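Local coordinates for protein prolyl oligopeptidase (Novosphingobium capsulatum, PDB 1YR2) that probably hydrolyses oligopeptides as a serine peptidase, cutting on the carboxyl side of proline and far less readily after alanine, at residues F459-V464 with P475-R480; P489-G494 with G518-A523; V500-W505 with G528-D533; D550-G555 with N586-L591; A593-A598 with P648-T653. All coordinates share one frame; numbering follows the deposited sequence.

Contact 1: F459-V464 with P475-R480; sequences FRVEQV and PMFIVR
E462 and R480 both hold CG anti to their own carbonyl carbon (chi1 -73° and -75°); the glutamate then runs out extended, while the arginine bends at its third torsion, which brings its guanidinium to the end of E462. R480 NH2 thereby donates to E462 OE2 at 2.9 Å, a salt bridge that is edge-on to the guanidinium but meets the carboxylate from above its plane. R480 NE donates to a water that also lies within bonding distance of OE2 and probably donates to it. The antiparallel register puts E462, I478 and R480 on one face of the sheet, where I478 CG2 lies against the guanidinium. This is a hairpin at the margin of the α/β-hydrolase sheet, with strand 459-467 outermost in this chain and 473-481 bonded inward to 519-523. The hydrogen-bonded pair V464 and M476 joins at 2.8 Å from V464 N to M476 O. V464 CG2 packs on M476 CB and on I478 CD1, both at 4.0 Å, and these branched and flexible apolar chains suit a face covered by W557 of helix 544-560. On the other face, V461 CG2 touches V479 CG1 at 4.1 Å. Q463, fully extended, lies alongside the F477 ring with its amide nearly parallel to it (12°) and NE2 3.6 Å from F477 CE1; its polar end bonds to D383 O and K385 NZ of the propeller.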
# COMPACT_ATOMS: atom_id res chain seq x y z
N PHE A 459 -1.47 -8.46 20.32
CA PHE A 459 -2.45 -7.52 19.80
C PHE A 459 -3.47 -8.32 18.99
O PHE A 459 -3.15 -9.41 18.50
CB PHE A 459 -1.79 -6.49 18.88
CG PHE A 459 -0.69 -5.75 19.52
CD1 PHE A 459 0.57 -6.30 19.61
CD2 PHE A 459 -0.93 -4.51 20.08
CE1 PHE A 459 1.56 -5.63 20.31
CE2 PHE A 459 0.09 -3.83 20.72
CZ PHE A 459 1.32 -4.42 20.82
N ARG A 460 -4.65 -7.73 18.81
CA ARG A 460 -5.71 -8.35 18.05
C ARG A 460 -6.28 -7.38 17.03
O ARG A 460 -6.62 -6.25 17.41
CB ARG A 460 -6.81 -8.72 19.03
CG ARG A 460 -7.73 -9.80 18.57
CD ARG A 460 -8.72 -10.27 19.68
NE ARG A 460 -8.07 -11.14 20.67
CZ ARG A 460 -7.95 -10.87 21.98
NH1 ARG A 460 -8.42 -9.75 22.52
NH2 ARG A 460 -7.33 -11.75 22.77
N VAL A 461 -6.38 -7.80 15.76
CA VAL A 461 -7.12 -7.04 14.74
C VAL A 461 -8.49 -7.70 14.65
O VAL A 461 -8.58 -8.90 14.40
CB VAL A 461 -6.44 -7.14 13.36
CG1 VAL A 461 -7.24 -6.47 12.27
CG2 VAL A 461 -5.04 -6.54 13.42
N GLU A 462 -9.56 -6.92 14.82
CA GLU A 462 -10.92 -7.44 14.69
C GLU A 462 -11.59 -6.72 13.55
O GLU A 462 -11.13 -5.67 13.16
CB GLU A 462 -11.68 -7.15 15.98
CG GLU A 462 -11.24 -8.02 17.14
CD GLU A 462 -12.02 -7.77 18.42
OE1 GLU A 462 -13.17 -8.23 18.55
OE2 GLU A 462 -11.47 -7.11 19.31
N GLN A 463 -12.64 -7.29 12.95
CA GLN A 463 -13.41 -6.60 11.93
C GLN A 463 -14.88 -6.71 12.26
O GLN A 463 -15.32 -7.74 12.73
CB GLN A 463 -13.14 -7.18 10.52
CG GLN A 463 -13.94 -6.50 9.37
CD GLN A 463 -13.60 -7.06 8.00
OE1 GLN A 463 -13.63 -8.29 7.81
NE2 GLN A 463 -13.23 -6.18 7.06
N VAL A 464 -15.60 -5.60 12.11
CA VAL A 464 -17.03 -5.56 12.31
C VAL A 464 -17.66 -4.97 11.08
O VAL A 464 -16.99 -4.41 10.22
CB VAL A 464 -17.42 -4.75 13.58
CG1 VAL A 464 -16.77 -5.41 14.81
CG2 VAL A 464 -17.02 -3.27 13.47
N PRO A 475 -17.67 -2.08 6.51
CA PRO A 475 -16.64 -2.73 7.33
C PRO A 475 -15.79 -1.73 8.14
O PRO A 475 -15.51 -0.62 7.73
CB PRO A 475 -15.76 -3.47 6.30
CG PRO A 475 -16.40 -3.29 4.96
CD PRO A 475 -17.30 -2.05 5.08
N MET A 476 -15.44 -2.15 9.34
CA MET A 476 -14.47 -1.43 10.16
C MET A 476 -13.55 -2.41 10.87
O MET A 476 -14.00 -3.43 11.40
CB MET A 476 -15.18 -0.55 11.18
CG MET A 476 -14.24 0.19 12.14
SD MET A 476 -15.10 1.56 12.95
CE MET A 476 -16.52 0.76 13.61
N PHE A 477 -12.26 -2.06 10.91
CA PHE A 477 -11.22 -2.78 11.65
C PHE A 477 -11.05 -2.09 12.98
O PHE A 477 -11.12 -0.86 13.07
CB PHE A 477 -9.85 -2.72 10.95
CG PHE A 477 -9.79 -3.39 9.62
CD1 PHE A 477 -9.99 -4.75 9.51
CD2 PHE A 477 -9.57 -2.65 8.47
CE1 PHE A 477 -9.99 -5.37 8.28
CE2 PHE A 477 -9.54 -3.28 7.22
CZ PHE A 477 -9.73 -4.64 7.14
N ILE A 478 -10.88 -2.87 14.03
CA ILE A 478 -10.59 -2.35 15.37
C ILE A 478 -9.39 -3.11 15.89
O ILE A 478 -9.39 -4.35 15.89
CB ILE A 478 -11.82 -2.63 16.27
CG1 ILE A 478 -13.02 -1.86 15.76
CG2 ILE A 478 -11.54 -2.16 17.73
CD1 ILE A 478 -14.29 -2.41 16.29
N VAL A 479 -8.37 -2.39 16.34
CA VAL A 479 -7.09 -2.99 16.64
C VAL A 479 -6.71 -2.54 18.02
O VAL A 479 -6.67 -1.37 18.31
CB VAL A 479 -6.00 -2.50 15.66
CG1 VAL A 479 -4.72 -3.29 15.90
CG2 VAL A 479 -6.45 -2.68 14.24
N ARG A 480 -6.46 -3.50 18.88
CA ARG A 480 -6.16 -3.19 20.29
C ARG A 480 -5.16 -4.16 20.85
O ARG A 480 -5.17 -5.35 20.52
CB ARG A 480 -7.42 -3.35 21.11
CG ARG A 480 -8.40 -2.22 20.93
CD ARG A 480 -9.74 -2.43 21.59
NE ARG A 480 -10.50 -3.53 20.99
CZ ARG A 480 -11.77 -3.77 21.28
NH1 ARG A 480 -12.39 -3.01 22.17
NH2 ARG A 480 -12.41 -4.78 20.72
O HOH W 1 -9.48 -5.05 18.74

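Contact 2: P489-G494 with G518-A523; sequences PTLLYG and GAFALA
The phenyl ring of F520 lies along its own strand, turning CD1 and CE1 to the neighbour, where CD1 meets L491 CD2 at 4.0 Å and CE1 meets Y493 CB at 3.9 Å. F510 stacks with this ring from outside the pair of strands and also meets the Y493 ring with the planes steeply inclined. Y493 and L522 run alongside each other, with Y493 CD2 3.9 Å from L522 CD1. F520 carries CG anti to the backbone N (chi1 173°), which leans its ring along the strand instead of standing it upright. The strands are the two arms of a beta-alpha-beta crossover through helix 508-514, central in the α/β-hydrolase sheet; they run parallel, the two strands donating in turn, as in A521 N to L491 O at 2.9 Å and Y493 N to A521 O at 2.9 Å. An alanine in place of F520 would probably leave F510 without its stacking partner and open a gap beside L491 CD2 and Y493 CB. On the other face A519 and A521 are small. L492 CD1 meets A521 CB at 3.9 Å, and the slight methyls of A521 and A523 leave room for L558 and A554 of helix 544-560 to settle close on the sheet. F551 of that helix covers L492.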
# COMPACT_ATOMS: atom_id res chain seq x y z
N PRO A 489 -9.50 5.37 24.90
CA PRO A 489 -9.25 6.44 23.92
C PRO A 489 -8.96 5.82 22.55
O PRO A 489 -8.19 4.85 22.43
CB PRO A 489 -8.03 7.14 24.47
CG PRO A 489 -8.15 6.93 25.95
CD PRO A 489 -8.73 5.56 26.13
N THR A 490 -9.58 6.37 21.51
CA THR A 490 -9.62 5.71 20.22
C THR A 490 -9.26 6.72 19.15
O THR A 490 -9.71 7.85 19.17
CB THR A 490 -11.02 5.14 19.95
OG1 THR A 490 -11.32 4.13 20.91
CG2 THR A 490 -11.11 4.44 18.60
N LEU A 491 -8.42 6.26 18.22
CA LEU A 491 -8.06 6.98 17.03
C LEU A 491 -8.76 6.29 15.85
O LEU A 491 -8.46 5.13 15.54
CB LEU A 491 -6.54 6.95 16.85
CG LEU A 491 -5.91 7.85 15.79
CD1 LEU A 491 -4.37 7.83 15.94
CD2 LEU A 491 -6.26 7.42 14.43
N LEU A 492 -9.68 7.01 15.20
CA LEU A 492 -10.47 6.51 14.07
C LEU A 492 -10.00 7.20 12.80
O LEU A 492 -10.04 8.41 12.73
CB LEU A 492 -11.94 6.79 14.29
CG LEU A 492 -12.89 6.63 13.12
CD1 LEU A 492 -12.91 5.16 12.64
CD2 LEU A 492 -14.27 7.13 13.48
N TYR A 493 -9.57 6.41 11.84
CA TYR A 493 -9.01 6.85 10.57
C TYR A 493 -9.93 6.50 9.40
O TYR A 493 -10.66 5.50 9.42
CB TYR A 493 -7.66 6.18 10.39
CG TYR A 493 -6.91 6.59 9.15
CD1 TYR A 493 -6.12 7.73 9.14
CD2 TYR A 493 -7.00 5.86 7.99
CE1 TYR A 493 -5.45 8.10 8.02
CE2 TYR A 493 -6.30 6.24 6.84
CZ TYR A 493 -5.54 7.37 6.88
OH TYR A 493 -4.86 7.78 5.78
N GLY A 494 -9.96 7.39 8.42
CA GLY A 494 -10.67 7.10 7.19
C GLY A 494 -10.09 7.90 6.04
O GLY A 494 -9.27 8.78 6.25
N GLY A 518 -3.94 2.83 23.40
CA GLY A 518 -5.10 3.37 22.71
C GLY A 518 -5.70 2.33 21.78
O GLY A 518 -5.02 1.36 21.42
N ALA A 519 -6.95 2.51 21.40
CA ALA A 519 -7.59 1.69 20.38
C ALA A 519 -7.48 2.39 19.06
O ALA A 519 -7.47 3.63 19.00
CB ALA A 519 -9.03 1.44 20.72
N PHE A 520 -7.30 1.60 18.00
CA PHE A 520 -7.27 2.08 16.64
C PHE A 520 -8.44 1.47 15.86
O PHE A 520 -8.75 0.27 15.98
CB PHE A 520 -5.93 1.79 16.00
CG PHE A 520 -5.87 2.11 14.53
CD1 PHE A 520 -5.84 3.42 14.09
CD2 PHE A 520 -5.90 1.10 13.59
CE1 PHE A 520 -5.75 3.73 12.74
CE2 PHE A 520 -5.84 1.39 12.22
CZ PHE A 520 -5.78 2.73 11.79
N ALA A 521 -9.10 2.33 15.09
CA ALA A 521 -10.21 1.92 14.23
C ALA A 521 -10.05 2.54 12.88
O ALA A 521 -9.60 3.68 12.75
CB ALA A 521 -11.49 2.35 14.89
N LEU A 522 -10.37 1.79 11.85
CA LEU A 522 -10.30 2.26 10.49
C LEU A 522 -11.55 1.79 9.77
O LEU A 522 -11.84 0.59 9.76
CB LEU A 522 -9.06 1.71 9.79
CG LEU A 522 -8.80 2.17 8.34
CD1 LEU A 522 -7.37 2.02 7.95
CD2 LEU A 522 -9.65 1.39 7.32
N ALA A 523 -12.31 2.73 9.23
CA ALA A 523 -13.58 2.42 8.52
C ALA A 523 -13.37 2.44 7.01
O ALA A 523 -12.76 3.35 6.48
CB ALA A 523 -14.62 3.42 8.92

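Contact 3: V500-W505 with G528-D533; sequences VALTPW and GGEYGD
E530 turns its carboxylate against the backbone of A501 and L502, in a loop-to-loop contact of the α/β-hydrolase domain beside the propeller. L502 is the centre of an inverse gamma turn in the connection between strand 490-493 and helix 508-514, while E530 belongs to the glycine-rich turn that leads into helix 532-537. The glutamate leaves its backbone with CG anti to the carbonyl carbon and then bends at the second torsion (95°), which folds the acid group towards its partner instead of letting it project. Its OE2 receives L502 N at 3.0 Å along an almost straight N-H line (174°), yet the amide comes from above the carboxylate plane. N524 ND2 donates to the same oxygen, so N524 bonds to the carboxylate that holds L502 N and to L502 O as well. A buried glutamate suits this place because its chain is long enough to serve a backbone amide of another loop.

The glycines allow the loops to come so near. G529 N donates to V500 O at 3.1 Å, approaching far above the carbonyl plane, and G528 CA lies 3.1 Å from the same oxygen. A CB on G528 would fall on V500 O and on E530 OE1, so only a residue without a side chain fits between them. Beyond the two loops, E530 also touches A384 of the propeller, and Y531 bonds through its hydroxyl to D383. Along the flank of the bent glutamate, A501 CB rests 4.1 Å from E530 CG.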
# COMPACT_ATOMS: atom_id res chain seq x y z
N VAL A 500 -9.76 4.24 -3.52
CA VAL A 500 -8.73 3.77 -2.63
C VAL A 500 -9.29 2.71 -1.68
O VAL A 500 -10.29 2.94 -0.96
CB VAL A 500 -8.10 4.93 -1.86
CG1 VAL A 500 -7.07 4.46 -0.85
CG2 VAL A 500 -7.48 5.90 -2.84
N ALA A 501 -8.68 1.53 -1.71
CA ALA A 501 -9.10 0.43 -0.84
C ALA A 501 -8.20 0.37 0.37
O ALA A 501 -7.04 0.04 0.22
CB ALA A 501 -9.01 -0.87 -1.58
N LEU A 502 -8.74 0.54 1.57
CA LEU A 502 -7.90 0.55 2.74
C LEU A 502 -7.82 -0.83 3.38
O LEU A 502 -8.38 -1.08 4.45
CB LEU A 502 -8.36 1.59 3.73
CG LEU A 502 -8.15 3.04 3.31
CD1 LEU A 502 -8.55 3.91 4.50
CD2 LEU A 502 -6.72 3.31 2.89
N THR A 503 -7.09 -1.71 2.73
CA THR A 503 -6.84 -3.04 3.25
C THR A 503 -5.74 -2.97 4.29
O THR A 503 -5.04 -1.99 4.32
CB THR A 503 -6.40 -4.00 2.13
OG1 THR A 503 -5.35 -3.41 1.36
CG2 THR A 503 -7.50 -4.15 1.12
N PRO A 504 -5.61 -3.96 5.17
CA PRO A 504 -4.63 -3.84 6.25
C PRO A 504 -3.18 -3.63 5.78
O PRO A 504 -2.74 -4.21 4.81
CB PRO A 504 -4.76 -5.18 7.00
CG PRO A 504 -6.18 -5.63 6.73
CD PRO A 504 -6.38 -5.23 5.28
N TRP A 505 -2.45 -2.83 6.53
CA TRP A 505 -1.02 -2.63 6.33
C TRP A 505 -0.41 -2.25 7.68
O TRP A 505 -1.13 -1.89 8.60
CB TRP A 505 -0.76 -1.56 5.28
CG TRP A 505 -0.84 -0.14 5.72
CD1 TRP A 505 0.21 0.68 6.00
CD2 TRP A 505 -2.02 0.64 5.93
NE1 TRP A 505 -0.24 1.93 6.40
CE2 TRP A 505 -1.61 1.92 6.36
CE3 TRP A 505 -3.39 0.38 5.83
CZ2 TRP A 505 -2.51 2.93 6.65
CZ3 TRP A 505 -4.30 1.40 6.11
CH2 TRP A 505 -3.85 2.66 6.52
N GLY A 528 -14.39 4.56 -1.37
CA GLY A 528 -13.21 3.72 -1.55
C GLY A 528 -13.48 2.63 -2.60
O GLY A 528 -14.57 2.55 -3.23
N GLY A 529 -12.48 1.77 -2.80
CA GLY A 529 -12.55 0.70 -3.80
C GLY A 529 -12.75 -0.67 -3.18
O GLY A 529 -12.57 -1.66 -3.86
N GLU A 530 -13.10 -0.75 -1.89
CA GLU A 530 -13.13 -2.02 -1.20
C GLU A 530 -14.13 -3.00 -1.81
O GLU A 530 -13.88 -4.19 -1.84
CB GLU A 530 -13.33 -1.84 0.34
CG GLU A 530 -12.17 -1.10 1.00
CD GLU A 530 -12.39 0.39 1.15
OE1 GLU A 530 -13.22 0.95 0.39
OE2 GLU A 530 -11.67 1.03 1.98
N TYR A 531 -15.26 -2.52 -2.33
CA TYR A 531 -16.24 -3.38 -2.98
C TYR A 531 -16.41 -2.88 -4.41
O TYR A 531 -17.51 -2.83 -4.96
CB TYR A 531 -17.55 -3.34 -2.21
CG TYR A 531 -17.49 -4.00 -0.85
CD1 TYR A 531 -17.46 -5.40 -0.73
CD2 TYR A 531 -17.56 -3.25 0.31
CE1 TYR A 531 -17.45 -6.01 0.51
CE2 TYR A 531 -17.55 -3.86 1.54
CZ TYR A 531 -17.48 -5.23 1.64
OH TYR A 531 -17.52 -5.81 2.88
N GLY A 532 -15.30 -2.46 -4.99
CA GLY A 532 -15.28 -2.14 -6.40
C GLY A 532 -15.94 -0.84 -6.83
O GLY A 532 -16.11 0.11 -6.07
N ASP A 533 -16.30 -0.78 -8.10
CA ASP A 533 -16.70 0.48 -8.67
C ASP A 533 -18.02 0.98 -8.05
O ASP A 533 -18.20 2.19 -7.91
CB ASP A 533 -16.88 0.43 -10.18
CG ASP A 533 -15.58 0.28 -10.93
OD1 ASP A 533 -14.48 0.52 -10.40
OD2 ASP A 533 -15.61 -0.07 -12.15

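Contact 4: D550-G555 with N586-L591; sequences DFIAAG and NQRPDL
Two helical elements of the α/β-hydrolase domain meet here: the middle of helix 544-560 and the C-terminal end of helix 576-587 with the turn that follows it. I552 is the residue that reaches across. It holds CG1 anti to its carbonyl carbon (chi1 -80°) and then extends, which sends CD1 out to R588 CG at 3.8 Å, the ethyl arm crossing the arginine chain at about a right angle. CD1 also nears Q587 OE1, an oxygen occupied by Q545 NE2. The other branch, CG2, packs on L591 CD2 at 3.9 Å, so the beta-branched side chain fills two places at once. L591 CD2 further lies 3.7 Å from I552 O, and its CD1 comes to G555. Glycine suits that position, since a CB there would point at the leucine and narrow the gap between helix and turn.

A GxSxG pattern, consistent with the nucleophile elbow of this fold, links strand 569-574 to the start of helix 576-587; R588 is the first residue to leave the helical conformation at its other end. The arginine chain bends at its second and third torsions and curls back on its own turn. It grips D590 side-on, NE to OD1 at 3.0 Å using the syn lone pair and NH2 to OD2 at 3.0 Å, both close to the guanidinium plane. NH1 pairs with E556 of the facing helix, so the cation is held from two sides while its CG touches I552. L591 CD2 lies over one face of that guanidinium, offset toward its rim.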
# COMPACT_ATOMS: atom_id res chain seq x y z
N ASP A 550 -21.14 7.65 6.66
CA ASP A 550 -20.52 6.37 7.02
C ASP A 550 -19.54 6.58 8.18
O ASP A 550 -19.46 5.78 9.11
CB ASP A 550 -19.76 5.72 5.85
CG ASP A 550 -20.64 5.15 4.74
OD1 ASP A 550 -21.87 5.00 4.93
OD2 ASP A 550 -20.13 4.83 3.62
N PHE A 551 -18.81 7.67 8.14
CA PHE A 551 -17.74 7.89 9.12
C PHE A 551 -18.32 8.32 10.46
O PHE A 551 -17.85 7.91 11.55
CB PHE A 551 -16.77 8.88 8.53
CG PHE A 551 -15.43 9.00 9.26
CD1 PHE A 551 -14.51 7.95 9.28
CD2 PHE A 551 -15.10 10.16 9.87
CE1 PHE A 551 -13.27 8.08 9.93
CE2 PHE A 551 -13.86 10.29 10.54
CZ PHE A 551 -12.95 9.27 10.55
N ILE A 552 -19.33 9.16 10.40
CA ILE A 552 -20.06 9.53 11.59
C ILE A 552 -20.68 8.26 12.22
O ILE A 552 -20.62 8.09 13.42
CB ILE A 552 -21.12 10.56 11.23
CG1 ILE A 552 -20.49 11.95 11.12
CG2 ILE A 552 -22.19 10.62 12.29
CD1 ILE A 552 -21.39 12.93 10.38
N ALA A 553 -21.31 7.41 11.43
CA ALA A 553 -21.86 6.18 11.96
C ALA A 553 -20.81 5.25 12.56
O ALA A 553 -21.13 4.51 13.52
CB ALA A 553 -22.70 5.46 10.89
N ALA A 554 -19.58 5.27 12.02
CA ALA A 554 -18.49 4.50 12.60
C ALA A 554 -18.20 5.00 14.01
O ALA A 554 -18.05 4.19 14.94
CB ALA A 554 -17.18 4.64 11.76
N GLY A 555 -18.07 6.32 14.16
CA GLY A 555 -17.84 6.96 15.44
C GLY A 555 -18.93 6.65 16.47
O GLY A 555 -18.67 6.24 17.60
N ASN A 586 -17.51 19.77 11.27
CA ASN A 586 -18.59 20.76 11.18
C ASN A 586 -19.94 20.16 11.49
O ASN A 586 -20.76 20.82 12.13
CB ASN A 586 -18.64 21.41 9.79
CG ASN A 586 -17.52 22.37 9.55
OD1 ASN A 586 -16.99 22.93 10.50
ND2 ASN A 586 -17.14 22.56 8.30
N GLN A 587 -20.21 18.94 11.00
CA GLN A 587 -21.55 18.35 11.08
C GLN A 587 -21.84 17.79 12.48
O GLN A 587 -22.97 17.93 13.01
CB GLN A 587 -21.74 17.29 9.98
CG GLN A 587 -21.66 17.86 8.58
CD GLN A 587 -21.82 16.82 7.45
OE1 GLN A 587 -22.05 15.65 7.70
NE2 GLN A 587 -21.72 17.28 6.19
N ARG A 588 -20.83 17.19 13.11
CA ARG A 588 -20.99 16.53 14.42
C ARG A 588 -19.83 16.83 15.35
O ARG A 588 -19.15 15.92 15.82
CB ARG A 588 -21.17 15.03 14.25
CG ARG A 588 -22.48 14.65 13.62
CD ARG A 588 -23.71 15.01 14.42
NE ARG A 588 -23.60 14.49 15.77
CZ ARG A 588 -23.90 13.22 16.09
NH1 ARG A 588 -24.35 12.39 15.17
NH2 ARG A 588 -23.77 12.79 17.33
N PRO A 589 -19.63 18.10 15.67
CA PRO A 589 -18.54 18.50 16.58
C PRO A 589 -18.70 17.86 17.95
O PRO A 589 -17.69 17.62 18.63
CB PRO A 589 -18.68 20.02 16.65
CG PRO A 589 -20.06 20.31 16.19
CD PRO A 589 -20.41 19.24 15.19
N ASP A 590 -19.93 17.55 18.34
CA ASP A 590 -20.20 16.88 19.63
C ASP A 590 -19.70 15.45 19.72
O ASP A 590 -19.55 14.92 20.82
CB ASP A 590 -21.70 16.85 19.93
CG ASP A 590 -22.48 16.11 18.87
OD1 ASP A 590 -22.32 16.42 17.65
OD2 ASP A 590 -23.25 15.17 19.12
N LEU A 591 -19.46 14.80 18.58
CA LEU A 591 -19.04 13.40 18.58
C LEU A 591 -17.56 13.15 18.86
O LEU A 591 -17.18 12.04 19.26
CB LEU A 591 -19.46 12.78 17.26
CG LEU A 591 -19.46 11.27 16.99
CD1 LEU A 591 -20.18 10.45 18.10
CD2 LEU A 591 -20.15 11.09 15.62

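Contact 5: A593-A598 with P648-T653; sequences AAASPA and PAILVT
Strands 594-598 and 649-653 run parallel, their short axes 14° apart and 4.7 Å at closest approach, with bonds such as A595 N to A649 O at 2.8 Å and L651 N to A595 O at 3.0 Å. The alternation would next call for an amide at P597, but proline has no N-H. S596 supplies the donor instead: with OG anti to its backbone N (chi1 -167°), the hydroxyl reaches L651 O at 2.6 Å, in the carbonyl plane. A water donates to the same OG and bridges it to T653 OG1. An alanine at S596 would probably leave L651 O without its hydroxyl donor and the water without one of its two partners here. P597 then packs by its ring, CD meeting I650 CG2 at 4.0 Å and CG approaching V652 CG2 at 4.2 Å. A594 CB meets A649 CB at 4.2 Å, and the small A649 lets helix 699-717 lie close, resting on its F712 and F716. A595, P597 and I650 face helix 576-587, and I650 and V652 also touch helix 664-675. In the sheet, strand 569-574 borders 594-598 on its far side and strand 683-687 borders 649-654.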
# COMPACT_ATOMS: atom_id res chain seq x y z
N ALA A 593 -13.69 14.26 20.40
CA ALA A 593 -12.91 15.01 21.38
C ALA A 593 -11.81 15.80 20.71
O ALA A 593 -11.45 16.89 21.17
CB ALA A 593 -12.33 14.09 22.41
N ALA A 594 -11.25 15.23 19.64
CA ALA A 594 -10.16 15.90 18.94
C ALA A 594 -10.12 15.44 17.51
O ALA A 594 -10.58 14.38 17.22
CB ALA A 594 -8.86 15.62 19.62
N ALA A 595 -9.53 16.24 16.63
CA ALA A 595 -9.40 15.92 15.22
C ALA A 595 -8.10 16.47 14.65
O ALA A 595 -7.63 17.54 15.06
CB ALA A 595 -10.55 16.53 14.43
N SER A 596 -7.51 15.74 13.68
CA SER A 596 -6.31 16.22 13.01
C SER A 596 -6.44 15.94 11.51
O SER A 596 -6.17 14.81 11.04
CB SER A 596 -5.05 15.56 13.58
OG SER A 596 -3.89 16.25 13.12
N PRO A 597 -6.85 16.95 10.74
CA PRO A 597 -6.83 16.85 9.27
C PRO A 597 -5.46 17.21 8.73
O PRO A 597 -5.07 18.32 8.96
CB PRO A 597 -7.84 17.90 8.83
CG PRO A 597 -7.86 18.90 9.93
CD PRO A 597 -7.41 18.24 11.19
N ALA A 598 -4.80 16.31 8.00
CA ALA A 598 -3.58 16.60 7.28
C ALA A 598 -3.85 16.98 5.84
O ALA A 598 -4.64 16.34 5.16
CB ALA A 598 -2.65 15.41 7.33
N PRO A 648 -14.37 20.29 18.69
CA PRO A 648 -13.26 19.53 19.24
C PRO A 648 -11.96 20.34 19.21
O PRO A 648 -11.84 21.39 18.54
CB PRO A 648 -13.14 18.34 18.29
CG PRO A 648 -14.14 18.50 17.25
CD PRO A 648 -14.89 19.74 17.43
N ALA A 649 -10.99 19.84 19.92
CA ALA A 649 -9.60 20.31 19.72
C ALA A 649 -9.20 19.87 18.31
O ALA A 649 -9.49 18.74 17.92
CB ALA A 649 -8.67 19.71 20.74
N ILE A 650 -8.51 20.73 17.56
CA ILE A 650 -8.18 20.47 16.19
C ILE A 650 -6.76 20.88 15.92
O ILE A 650 -6.37 21.99 16.30
CB ILE A 650 -9.12 21.25 15.22
CG1 ILE A 650 -10.58 20.86 15.40
CG2 ILE A 650 -8.69 21.03 13.76
CD1 ILE A 650 -11.57 21.73 14.64
N LEU A 651 -5.98 19.98 15.33
CA LEU A 651 -4.61 20.27 14.94
C LEU A 651 -4.55 19.98 13.45
O LEU A 651 -4.44 18.81 13.00
CB LEU A 651 -3.61 19.41 15.71
CG LEU A 651 -2.12 19.62 15.47
CD1 LEU A 651 -1.75 21.04 15.80
CD2 LEU A 651 -1.33 18.60 16.28
N VAL A 652 -4.63 21.06 12.68
CA VAL A 652 -4.45 21.04 11.25
C VAL A 652 -2.94 20.87 10.93
O VAL A 652 -2.09 21.52 11.55
CB VAL A 652 -4.99 22.33 10.64
CG1 VAL A 652 -4.85 22.33 9.12
CG2 VAL A 652 -6.43 22.60 11.16
N THR A 653 -2.58 20.00 10.00
CA THR A 653 -1.14 19.87 9.64
C THR A 653 -0.93 20.00 8.16
O THR A 653 -1.73 19.51 7.35
CB THR A 653 -0.54 18.53 10.10
OG1 THR A 653 -1.24 17.48 9.45
CG2 THR A 653 -0.74 18.27 11.59
O HOH W 2 -2.35 15.29 10.96

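Contacts 1, 2 and 5 are steps across one eight-stranded sheet. Contact 1, the hairpin at its margin, lies about 9 Å from contact 2 between centres, bonded to it through strands 473-481 and 519-523; contact 5 is about 14 Å from contact 2, beyond strand 569-574. Contact 4, on helices 544-560 and 576-587, packs on contact 2 through F551 and touches contact 5 where P589 meets P648. Contact 3, centred about 17 Å from contact 2, touches contacts 1 and 2 through P504, L502 and W505; its segments alternate with those of contact 2 along the chain, all other pairs being in series. It sets loops of the hydrolase domain against the propeller, while the others lie in the sheet and flanking helices.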